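PDB 3GKQ: terminal oxygenase component of carbazole 1,9a-dioxygenase from Sphingomonas, which probably catalyses the angular dioxygenation of carbazole at non-haem iron, using electrons passed from a ferredoxin through its Rieske [2Fe-2S] cluster. Local coordinates for residues A[22-27]-A[172-177]; A[50-55]-A[286-291]; A[16-21]-A[365-370]. All coordinates share one frame; numbering follows the deposited sequence.

Interaction 1 of 3, residues A[22-27]-A[172-177]; sequences IDAKLG and ANWRMG
N173, W174 and R175 reach side by side into the chain leaving helix 19-23, and each donates to a different carbonyl there. The indole of W174 points its edge at A24: A24 O sits in the ring plane 2.9 Å from NE1, which approaches it nearly end-on to the carbonyl. The same oxygen accepts G27 N, closing a type I turn; at phi 95° a CB on G27 would jam against the preceding carbonyl O, which calls for glycine. The carboxamide of N173 is anti to its backbone N (chi1 180°), and ND2 gives K25 O an in-plane bond of 2.8 Å on a lone pair. Its other end, OD1, takes R175 N and R175 NE from opposite faces, the latter at 2.8 Å, which fixes the rotation of the amide. R175 lays CG over one face of the W174 ring, then bends at chi3, and NH1 reaches I22 O at 2.8 Å from above the carbonyl plane and also bonds to Y21 O. K25 CA lies over a face of this guanidinium. Asparagine suits a place needing donor and acceptor: through OD1, N173 N-caps helix 174-181, while the three side chains tie that helix start to the end of helix 19-23 and the turn after it.

Interaction 2 of 3, residues A[50-55]-A[286-291]; sequences QLLGEK and WYVPID
L52 and G53, at the corner of the type I' turn L51 to E54, present their backbone N-H groups to P289 and I290, where the chain of strand 282-289 turns a corner at I290. L52 N to P289 O is short and nearly straight (2.8 Å, 170°), whereas G53 N meets I290 O at 2.9 Å through a more bent hydrogen bond. L51 CA adds a C-H...O contact to P289 O. Both central residues of the turn have positive phi, a conformation that glycine takes readily at G53.

Q50 carries the polar side-chain contact. Its chain is extended, with CG anti to the backbone N (chi1 -178°), and this carries the amide alongside I290 to place NE2 3.1 Å from I290 O. That oxygen is thus gripped twice, by Q50 NE2 and G53 N from opposite faces of its carbonyl plane. NE2 also donates to a water at 2.9 Å, which in turn donates to D291 OD2; a primary amide suits the position because its two N-H bonds can serve two acceptors. Beside these bonds, L52 lies side by side with P289, its CD1 3.8 Å from P289 CD, and L51 CB rests against V288 CG1. The leucines continue onto Y33 and V140, so this apolar patch joins several strands.

D291 directs its other oxygen, OD1, to H294 ND1 and G293 N. H294 binds an iron(II) in a known structure of this protein, a site not filled by this chain here. Q50 is therefore the junction: its amide holds I290 O on one hand and the water of D291 on the other, linking a hairpin of the Rieske domain to an aspartate whose OD1 orients the H294 imidazole.

Interaction 3 of 3, residues A[16-21]-A[365-370]; sequences RAWAPY and EWRRLA
R367 begins with CG anti to the carbonyl carbon (chi1 -40°) and then bends at chi2 and chi3, which brings its guanidinium over the face of W18; Y21, with CG anti to the backbone N, sends its ring across to W366. The cation-pi pair places R367 CZ 4.0 Å from the centroid of the W18 six-membered ring, 18° off the normal, with the two planes inclined at 62° rather than stacked. Nearer the backbone, R367 CB makes an off-centre CH-pi contact with the five-membered ring. R367 CB also lies over a face of Y21 and CD rests against CE2, so one long side chain serves both aromatics. Y21 OH, which also bonds to E179, receives a weak bond of 3.3 Å from W366 NE1, while A370 CB packs against Y21 CD1. On the outer side a water accepts from R368 NH1 at 2.7 Å and, weakly, from W18 NE1, and another water joins A17 O to R368 O. Arginine suits position 367 because its apolar stem packs on both aromatics and its charged end meets E354 and E179. With NE buried and lacking a partner, the pi face and these two carboxylates would probably offset the cost of burying that charge.

Overall arrangement
Interactions 1 and 3 share helix 19-23: R175, which bonds to I22 O in interaction 1, probably also donates to Y21 O of interaction 3, with NH1 3.0 Å away, and their centres are 12 Å apart. Interaction 2 packs directly on interaction 1, W174 CG lying 3.5 Å from P289 CG and L26 O 3.3 Å from L52 CG. Interactions 2 and 3 do not touch, their nearest atoms being about 7 Å apart, so 22-27/172-177 bridges them. The side chain of D291 lies about 7 Å from a bound iron(II), and that of N173 about 11 Å from a bound iron(II), whereas 16-21/365-370 sits away from the iron and cluster sites of its own chain, although R367 packs on R75, a cluster-binding residue, of a second subunit.

Interaction 1 of 3, residues A[22-27]-A[172-177]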
loop_
_atom_site.group_PDB
_atom_site.type_symbol
_atom_site.label_atom_id
_atom_site.label_comp_id
_atom_site.label_asym_id
_atom_site.label_seq_id
_atom_site.Cartn_x
_atom_site.Cartn_y
_atom_site.Cartn_z
ATOM N N ILE A 22 17.360 -17.874 9.078
ATOM C CA ILE A 22 16.271 -17.696 8.126
ATOM C C ILE A 22 15.035 -17.109 8.812
ATOM O O ILE A 22 14.305 -16.317 8.213
ATOM C CB ILE A 22 15.895 -19.038 7.461
ATOM C CG1 ILE A 22 17.020 -19.471 6.514
ATOM C CG2 ILE A 22 14.575 -18.899 6.695
ATOM C CD1 ILE A 22 16.818 -20.836 5.897
ATOM N N ASP A 23 14.806 -17.490 10.067
ATOM C CA ASP A 23 13.653 -16.985 10.815
ATOM C C ASP A 23 13.878 -15.617 11.461
ATOM O O ASP A 23 12.915 -14.961 11.862
ATOM C CB ASP A 23 13.246 -17.967 11.921
ATOM C CG ASP A 23 12.693 -19.268 11.377
ATOM O OD1 ASP A 23 11.833 -19.219 10.469
ATOM O OD2 ASP A 23 13.111 -20.340 11.864
ATOM N N ALA A 24 15.136 -15.194 11.554
ATOM C CA ALA A 24 15.485 -13.924 12.199
ATOM C C ALA A 24 15.247 -12.670 11.364
ATOM O O ALA A 24 16.131 -11.822 11.234
ATOM C CB ALA A 24 16.939 -13.966 12.652
ATOM N N LYS A 25 14.044 -12.535 10.824
ATOM C CA LYS A 25 13.716 -11.386 10.001
ATOM C C LYS A 25 13.765 -10.067 10.780
ATOM O O LYS A 25 14.036 -9.007 10.211
ATOM C CB LYS A 25 12.335 -11.593 9.377
ATOM C CG LYS A 25 11.951 -10.539 8.365
ATOM C CD LYS A 25 10.695 -10.937 7.606
ATOM C CE LYS A 25 10.932 -12.164 6.744
ATOM N NZ LYS A 25 9.697 -12.548 6.006
ATOM N N LEU A 26 13.524 -10.135 12.084
ATOM C CA LEU A 26 13.531 -8.933 12.908
ATOM C C LEU A 26 14.806 -8.798 13.738
ATOM O O LEU A 26 14.904 -7.937 14.610
ATOM C CB LEU A 26 12.296 -8.939 13.810
ATOM C CG LEU A 26 11.512 -7.639 13.979
ATOM C CD1 LEU A 26 11.407 -6.883 12.660
ATOM C CD2 LEU A 26 10.130 -7.982 14.519
ATOM N N GLY A 27 15.788 -9.651 13.464
ATOM C CA GLY A 27 17.043 -9.574 14.183
ATOM C C GLY A 27 17.156 -10.488 15.386
ATOM O O GLY A 27 16.279 -11.318 15.648
ATOM N N ALA A 172 15.556 -2.277 3.003
ATOM C CA ALA A 172 15.783 -3.706 2.876
ATOM C C ALA A 172 15.930 -4.303 4.260
ATOM O O ALA A 172 16.226 -3.594 5.227
ATOM C CB ALA A 172 17.047 -3.978 2.054
ATOM N N ASN A 173 15.705 -5.608 4.347
ATOM C CA ASN A 173 15.847 -6.326 5.600
ATOM C C ASN A 173 17.308 -6.215 6.023
ATOM O O ASN A 173 18.204 -6.156 5.171
ATOM C CB ASN A 173 15.468 -7.794 5.408
ATOM C CG ASN A 173 15.606 -8.593 6.680
ATOM O OD1 ASN A 173 16.614 -9.260 6.900
ATOM N ND2 ASN A 173 14.594 -8.511 7.539
ATOM N N TRP A 174 17.550 -6.193 7.330
ATOM C CA TRP A 174 18.904 -6.061 7.852
ATOM C C TRP A 174 19.870 -7.129 7.340
ATOM O O TRP A 174 21.055 -6.858 7.158
ATOM C CB TRP A 174 18.890 -6.087 9.385
ATOM C CG TRP A 174 18.597 -7.438 9.965
ATOM C CD1 TRP A 174 17.371 -8.028 10.107
ATOM C CD2 TRP A 174 19.557 -8.381 10.456
ATOM N NE1 TRP A 174 17.509 -9.280 10.657
ATOM C CE2 TRP A 174 18.840 -9.522 10.879
ATOM C CE3 TRP A 174 20.953 -8.372 10.576
ATOM C CZ2 TRP A 174 19.476 -10.650 11.416
ATOM C CZ3 TRP A 174 21.589 -9.499 11.111
ATOM C CH2 TRP A 174 20.845 -10.621 11.522
ATOM N N ARG A 175 19.370 -8.336 7.098
ATOM C CA ARG A 175 20.234 -9.412 6.619
ATOM C C ARG A 175 20.830 -9.123 5.244
ATOM O O ARG A 175 21.929 -9.580 4.938
ATOM C CB ARG A 175 19.470 -10.741 6.612
ATOM C CG ARG A 175 19.097 -11.216 8.023
ATOM C CD ARG A 175 18.133 -12.396 8.003
ATOM N NE ARG A 175 16.869 -12.055 7.352
ATOM C CZ ARG A 175 15.887 -12.922 7.121
ATOM N NH1 ARG A 175 16.013 -14.190 7.491
ATOM N NH2 ARG A 175 14.784 -12.529 6.503
ATOM N N MET A 176 20.120 -8.362 4.416
ATOM C CA MET A 176 20.646 -8.022 3.101
ATOM C C MET A 176 21.893 -7.164 3.294
ATOM O O MET A 176 22.829 -7.222 2.495
ATOM C CB MET A 176 19.606 -7.252 2.277
ATOM C CG MET A 176 18.356 -8.064 1.945
ATOM S SD MET A 176 18.691 -9.631 1.094
ATOM C CE MET A 176 18.667 -10.791 2.488
ATOM N N GLY A 177 21.892 -6.372 4.364
ATOM C CA GLY A 177 23.026 -5.520 4.668
ATOM C C GLY A 177 24.223 -6.344 5.102
ATOM O O GLY A 177 25.334 -6.140 4.612
#

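Interaction 2 of 3, residues A[50-55]-A[286-291]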
loop_
_atom_site.group_PDB
_atom_site.type_symbol
_atom_site.label_atom_id
_atom_site.label_comp_id
_atom_site.label_asym_id
_atom_site.label_seq_id
_atom_site.Cartn_x
_atom_site.Cartn_y
_atom_site.Cartn_z
ATOM N N GLN A 50 13.229 3.481 16.515
ATOM C CA GLN A 50 12.614 2.166 16.418
ATOM C C GLN A 50 13.684 1.170 16.008
ATOM O O GLN A 50 14.409 1.396 15.042
ATOM C CB GLN A 50 11.483 2.154 15.383
ATOM C CG GLN A 50 10.767 0.802 15.280
ATOM C CD GLN A 50 9.627 0.807 14.272
ATOM O OE1 GLN A 50 8.842 1.754 14.210
ATOM N NE2 GLN A 50 9.521 -0.258 13.490
ATOM N N LEU A 51 13.807 0.086 16.765
ATOM C CA LEU A 51 14.777 -0.947 16.434
ATOM C C LEU A 51 14.151 -2.293 16.761
ATOM O O LEU A 51 13.460 -2.439 17.776
ATOM C CB LEU A 51 16.086 -0.771 17.214
ATOM C CG LEU A 51 16.117 -1.146 18.695
ATOM C CD1 LEU A 51 17.562 -1.188 19.175
ATOM C CD2 LEU A 51 15.305 -0.150 19.500
ATOM N N LEU A 52 14.384 -3.270 15.892
ATOM C CA LEU A 52 13.829 -4.606 16.076
ATOM C C LEU A 52 12.313 -4.580 16.256
ATOM O O LEU A 52 11.748 -5.397 16.986
ATOM C CB LEU A 52 14.500 -5.308 17.261
ATOM C CG LEU A 52 15.898 -5.864 16.964
ATOM C CD1 LEU A 52 16.907 -4.723 16.848
ATOM C CD2 LEU A 52 16.313 -6.815 18.071
ATOM N N GLY A 53 11.664 -3.633 15.583
ATOM C CA GLY A 53 10.217 -3.510 15.653
ATOM C C GLY A 53 9.665 -2.845 16.905
ATOM O O GLY A 53 8.454 -2.683 17.034
ATOM N N GLU A 54 10.540 -2.457 17.827
ATOM C CA GLU A 54 10.106 -1.824 19.068
ATOM C C GLU A 54 10.305 -0.308 19.043
ATOM O O GLU A 54 11.363 0.185 18.655
ATOM C CB GLU A 54 10.863 -2.449 20.249
ATOM C CG GLU A 54 10.480 -3.919 20.493
ATOM C CD GLU A 54 11.292 -4.588 21.603
ATOM O OE1 GLU A 54 11.739 -3.894 22.537
ATOM O OE2 GLU A 54 11.466 -5.823 21.548
ATOM N N LYS A 55 9.275 0.428 19.449
ATOM C CA LYS A 55 9.342 1.887 19.474
ATOM C C LYS A 55 9.857 2.368 20.825
ATOM O O LYS A 55 9.268 2.088 21.870
ATOM C CB LYS A 55 7.965 2.477 19.169
ATOM C CG LYS A 55 7.494 2.177 17.746
ATOM C CD LYS A 55 6.056 2.617 17.504
ATOM C CE LYS A 55 5.915 4.130 17.525
ATOM N NZ LYS A 55 4.499 4.553 17.302
ATOM N N TRP A 286 27.129 -1.328 10.954
ATOM C CA TRP A 286 26.010 -1.982 11.634
ATOM C C TRP A 286 24.828 -1.960 10.668
ATOM O O TRP A 286 24.702 -1.050 9.847
ATOM C CB TRP A 286 25.613 -1.225 12.907
ATOM C CG TRP A 286 26.367 -1.619 14.151
ATOM C CD1 TRP A 286 25.971 -2.518 15.099
ATOM C CD2 TRP A 286 27.630 -1.105 14.593
ATOM N NE1 TRP A 286 26.904 -2.593 16.108
ATOM C CE2 TRP A 286 27.936 -1.733 15.821
ATOM C CE3 TRP A 286 28.537 -0.171 14.068
ATOM C CZ2 TRP A 286 29.106 -1.460 16.538
ATOM C CZ3 TRP A 286 29.702 0.103 14.777
ATOM C CH2 TRP A 286 29.974 -0.541 16.001
ATOM N N TYR A 287 23.973 -2.970 10.771
ATOM C CA TYR A 287 22.779 -3.088 9.944
ATOM C C TYR A 287 21.695 -3.400 10.967
ATOM O O TYR A 287 21.279 -4.544 11.116
ATOM C CB TYR A 287 22.932 -4.252 8.970
ATOM C CG TYR A 287 24.264 -4.261 8.268
ATOM C CD1 TYR A 287 24.504 -3.437 7.169
ATOM C CD2 TYR A 287 25.304 -5.060 8.734
ATOM C CE1 TYR A 287 25.759 -3.411 6.549
ATOM C CE2 TYR A 287 26.554 -5.039 8.126
ATOM C CZ TYR A 287 26.775 -4.215 7.038
ATOM O OH TYR A 287 28.016 -4.202 6.444
ATOM N N VAL A 288 21.261 -2.365 11.675
ATOM C CA VAL A 288 20.272 -2.503 12.728
ATOM C C VAL A 288 18.850 -2.613 12.218
ATOM O O VAL A 288 18.337 -1.710 11.555
ATOM C CB VAL A 288 20.362 -1.321 13.718
ATOM C CG1 VAL A 288 19.476 -1.585 14.925
ATOM C CG2 VAL A 288 21.814 -1.115 14.144
ATOM N N PRO A 289 18.187 -3.730 12.533
ATOM C CA PRO A 289 16.806 -3.933 12.090
ATOM C C PRO A 289 15.911 -2.813 12.616
ATOM O O PRO A 289 16.005 -2.454 13.783
ATOM C CB PRO A 289 16.422 -5.277 12.720
ATOM C CG PRO A 289 17.733 -5.957 12.986
ATOM C CD PRO A 289 18.628 -4.823 13.416
ATOM N N ILE A 290 15.069 -2.253 11.754
ATOM C CA ILE A 290 14.120 -1.227 12.168
ATOM C C ILE A 290 12.791 -1.986 12.230
ATOM O O ILE A 290 12.113 -2.000 13.257
ATOM C CB ILE A 290 14.038 -0.075 11.155
ATOM C CG1 ILE A 290 15.347 0.731 11.186
ATOM C CG2 ILE A 290 12.848 0.826 11.496
ATOM C CD1 ILE A 290 15.435 1.827 10.124
ATOM N N ASP A 291 12.428 -2.610 11.114
ATOM C CA ASP A 291 11.248 -3.460 11.045
ATOM C C ASP A 291 11.621 -4.488 9.988
ATOM O O ASP A 291 12.775 -4.529 9.558
ATOM C CB ASP A 291 9.964 -2.690 10.687
ATOM C CG ASP A 291 10.045 -1.983 9.357
ATOM O OD1 ASP A 291 10.814 -2.432 8.480
ATOM O OD2 ASP A 291 9.319 -0.983 9.182
HETATM O O HOH W 1 7.479 -0.293 11.425
#

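Interaction 3 of 3, residues A[16-21]-A[365-370]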
loop_
_atom_site.group_PDB
_atom_site.type_symbol
_atom_site.label_atom_id
_atom_site.label_comp_id
_atom_site.label_asym_id
_atom_site.label_seq_id
_atom_site.Cartn_x
_atom_site.Cartn_y
_atom_site.Cartn_z
ATOM N N ARG A 16 19.556 -26.450 6.791
ATOM C CA ARG A 16 19.446 -26.922 8.167
ATOM C C ARG A 16 20.300 -26.171 9.190
ATOM O O ARG A 16 19.785 -25.684 10.194
ATOM C CB ARG A 16 19.791 -28.415 8.221
ATOM C CG ARG A 16 19.628 -29.049 9.592
ATOM C CD ARG A 16 20.002 -30.527 9.551
ATOM N NE ARG A 16 19.100 -31.281 8.686
ATOM C CZ ARG A 16 19.267 -32.558 8.360
ATOM N NH1 ARG A 16 20.311 -33.240 8.823
ATOM N NH2 ARG A 16 18.390 -33.154 7.562
ATOM N N ALA A 17 21.601 -26.086 8.935
ATOM C CA ALA A 17 22.525 -25.422 9.848
ATOM C C ALA A 17 22.264 -23.934 10.092
ATOM O O ALA A 17 22.812 -23.363 11.034
ATOM C CB ALA A 17 23.961 -25.628 9.372
ATOM N N TRP A 18 21.455 -23.292 9.253
ATOM C CA TRP A 18 21.158 -21.881 9.487
ATOM C C TRP A 18 19.678 -21.529 9.446
ATOM O O TRP A 18 19.302 -20.414 9.089
ATOM C CB TRP A 18 21.945 -20.960 8.539
ATOM C CG TRP A 18 22.331 -21.526 7.213
ATOM C CD1 TRP A 18 23.383 -22.358 6.951
ATOM C CD2 TRP A 18 21.707 -21.260 5.958
ATOM N NE1 TRP A 18 23.454 -22.622 5.608
ATOM C CE2 TRP A 18 22.433 -21.960 4.973
ATOM C CE3 TRP A 18 20.601 -20.492 5.566
ATOM C CZ2 TRP A 18 22.091 -21.921 3.617
ATOM C CZ3 TRP A 18 20.260 -20.452 4.217
ATOM C CH2 TRP A 18 21.004 -21.163 3.261
ATOM N N ALA A 19 18.840 -22.478 9.849
ATOM C CA ALA A 19 17.398 -22.261 9.878
ATOM C C ALA A 19 17.017 -21.087 10.790
ATOM O O ALA A 19 16.138 -20.300 10.455
ATOM C CB ALA A 19 16.689 -23.530 10.332
ATOM N N PRO A 20 17.668 -20.958 11.962
ATOM C CA PRO A 20 17.327 -19.843 12.854
ATOM C C PRO A 20 17.562 -18.483 12.186
ATOM O O PRO A 20 16.785 -17.548 12.361
ATOM C CB PRO A 20 18.247 -20.065 14.053
ATOM C CG PRO A 20 18.407 -21.559 14.082
ATOM C CD PRO A 20 18.612 -21.882 12.614
ATOM N N TYR A 21 18.647 -18.390 11.426
ATOM C CA TYR A 21 18.998 -17.165 10.716
ATOM C C TYR A 21 17.882 -16.841 9.730
ATOM O O TYR A 21 17.499 -15.683 9.563
ATOM C CB TYR A 21 20.323 -17.365 9.973
ATOM C CG TYR A 21 20.802 -16.188 9.154
ATOM C CD1 TYR A 21 21.342 -15.058 9.767
ATOM C CD2 TYR A 21 20.769 -16.229 7.759
ATOM C CE1 TYR A 21 21.845 -14.000 9.013
ATOM C CE2 TYR A 21 21.269 -15.176 6.994
ATOM C CZ TYR A 21 21.809 -14.068 7.625
ATOM O OH TYR A 21 22.338 -13.047 6.872
ATOM N N GLU A 365 29.450 -19.443 6.578
ATOM C CA GLU A 365 30.012 -19.613 7.913
ATOM C C GLU A 365 29.362 -18.628 8.876
ATOM O O GLU A 365 29.162 -18.940 10.051
ATOM C CB GLU A 365 31.533 -19.405 7.900
ATOM C CG GLU A 365 32.304 -20.577 7.319
ATOM C CD GLU A 365 32.001 -21.880 8.041
ATOM O OE1 GLU A 365 32.154 -21.927 9.280
ATOM O OE2 GLU A 365 31.608 -22.854 7.367
ATOM N N TRP A 366 29.035 -17.440 8.381
ATOM C CA TRP A 366 28.383 -16.433 9.211
ATOM C C TRP A 366 26.965 -16.885 9.580
ATOM O O TRP A 366 26.556 -16.793 10.735
ATOM C CB TRP A 366 28.345 -15.084 8.480
ATOM C CG TRP A 366 27.137 -14.244 8.799
ATOM C CD1 TRP A 366 26.068 -14.002 7.978
ATOM C CD2 TRP A 366 26.856 -13.568 10.032
ATOM N NE1 TRP A 366 25.143 -13.219 8.623
ATOM C CE2 TRP A 366 25.599 -12.937 9.884
ATOM C CE3 TRP A 366 27.542 -13.435 11.247
ATOM C CZ2 TRP A 366 25.012 -12.182 10.908
ATOM C CZ3 TRP A 366 26.957 -12.684 12.266
ATOM C CH2 TRP A 366 25.704 -12.068 12.088
ATOM N N ARG A 367 26.225 -17.387 8.598
ATOM C CA ARG A 367 24.862 -17.842 8.842
ATOM C C ARG A 367 24.835 -18.974 9.872
ATOM O O ARG A 367 23.938 -19.032 10.714
ATOM C CB ARG A 367 24.214 -18.269 7.514
ATOM C CG ARG A 367 24.586 -17.307 6.388
ATOM C CD ARG A 367 23.478 -16.930 5.424
ATOM N NE ARG A 367 23.128 -17.989 4.495
ATOM C CZ ARG A 367 22.876 -17.808 3.198
ATOM N NH1 ARG A 367 22.940 -16.604 2.646
ATOM N NH2 ARG A 367 22.531 -18.844 2.453
ATOM N N ARG A 368 25.825 -19.862 9.813
ATOM C CA ARG A 368 25.908 -20.976 10.757
ATOM C C ARG A 368 26.245 -20.462 12.156
ATOM O O ARG A 368 25.606 -20.842 13.140
ATOM C CB ARG A 368 26.979 -21.982 10.313
ATOM C CG ARG A 368 26.663 -22.710 9.011
ATOM C CD ARG A 368 27.872 -23.499 8.523
ATOM N NE ARG A 368 28.205 -24.604 9.416
ATOM C CZ ARG A 368 27.697 -25.830 9.311
ATOM N NH1 ARG A 368 26.832 -26.113 8.343
ATOM N NH2 ARG A 368 28.046 -26.772 10.178
ATOM N N LEU A 369 27.250 -19.597 12.239
ATOM C CA LEU A 369 27.663 -19.036 13.521
ATOM C C LEU A 369 26.538 -18.203 14.130
ATOM O O LEU A 369 26.216 -18.351 15.311
ATOM C CB LEU A 369 28.928 -18.182 13.347
ATOM C CG LEU A 369 29.464 -17.484 14.607
ATOM C CD1 LEU A 369 30.983 -17.456 14.587
ATOM C CD2 LEU A 369 28.899 -16.080 14.694
ATOM N N ALA A 370 25.930 -17.342 13.322
ATOM C CA ALA A 370 24.842 -16.505 13.807
ATOM C C ALA A 370 23.677 -17.361 14.309
ATOM O O ALA A 370 23.064 -17.046 15.330
ATOM C CB ALA A 370 24.363 -15.572 12.704
HETATM O O HOH W 2 24.458 -23.668 13.022
HETATM O O HOH W 3 25.611 -24.898 6.253
#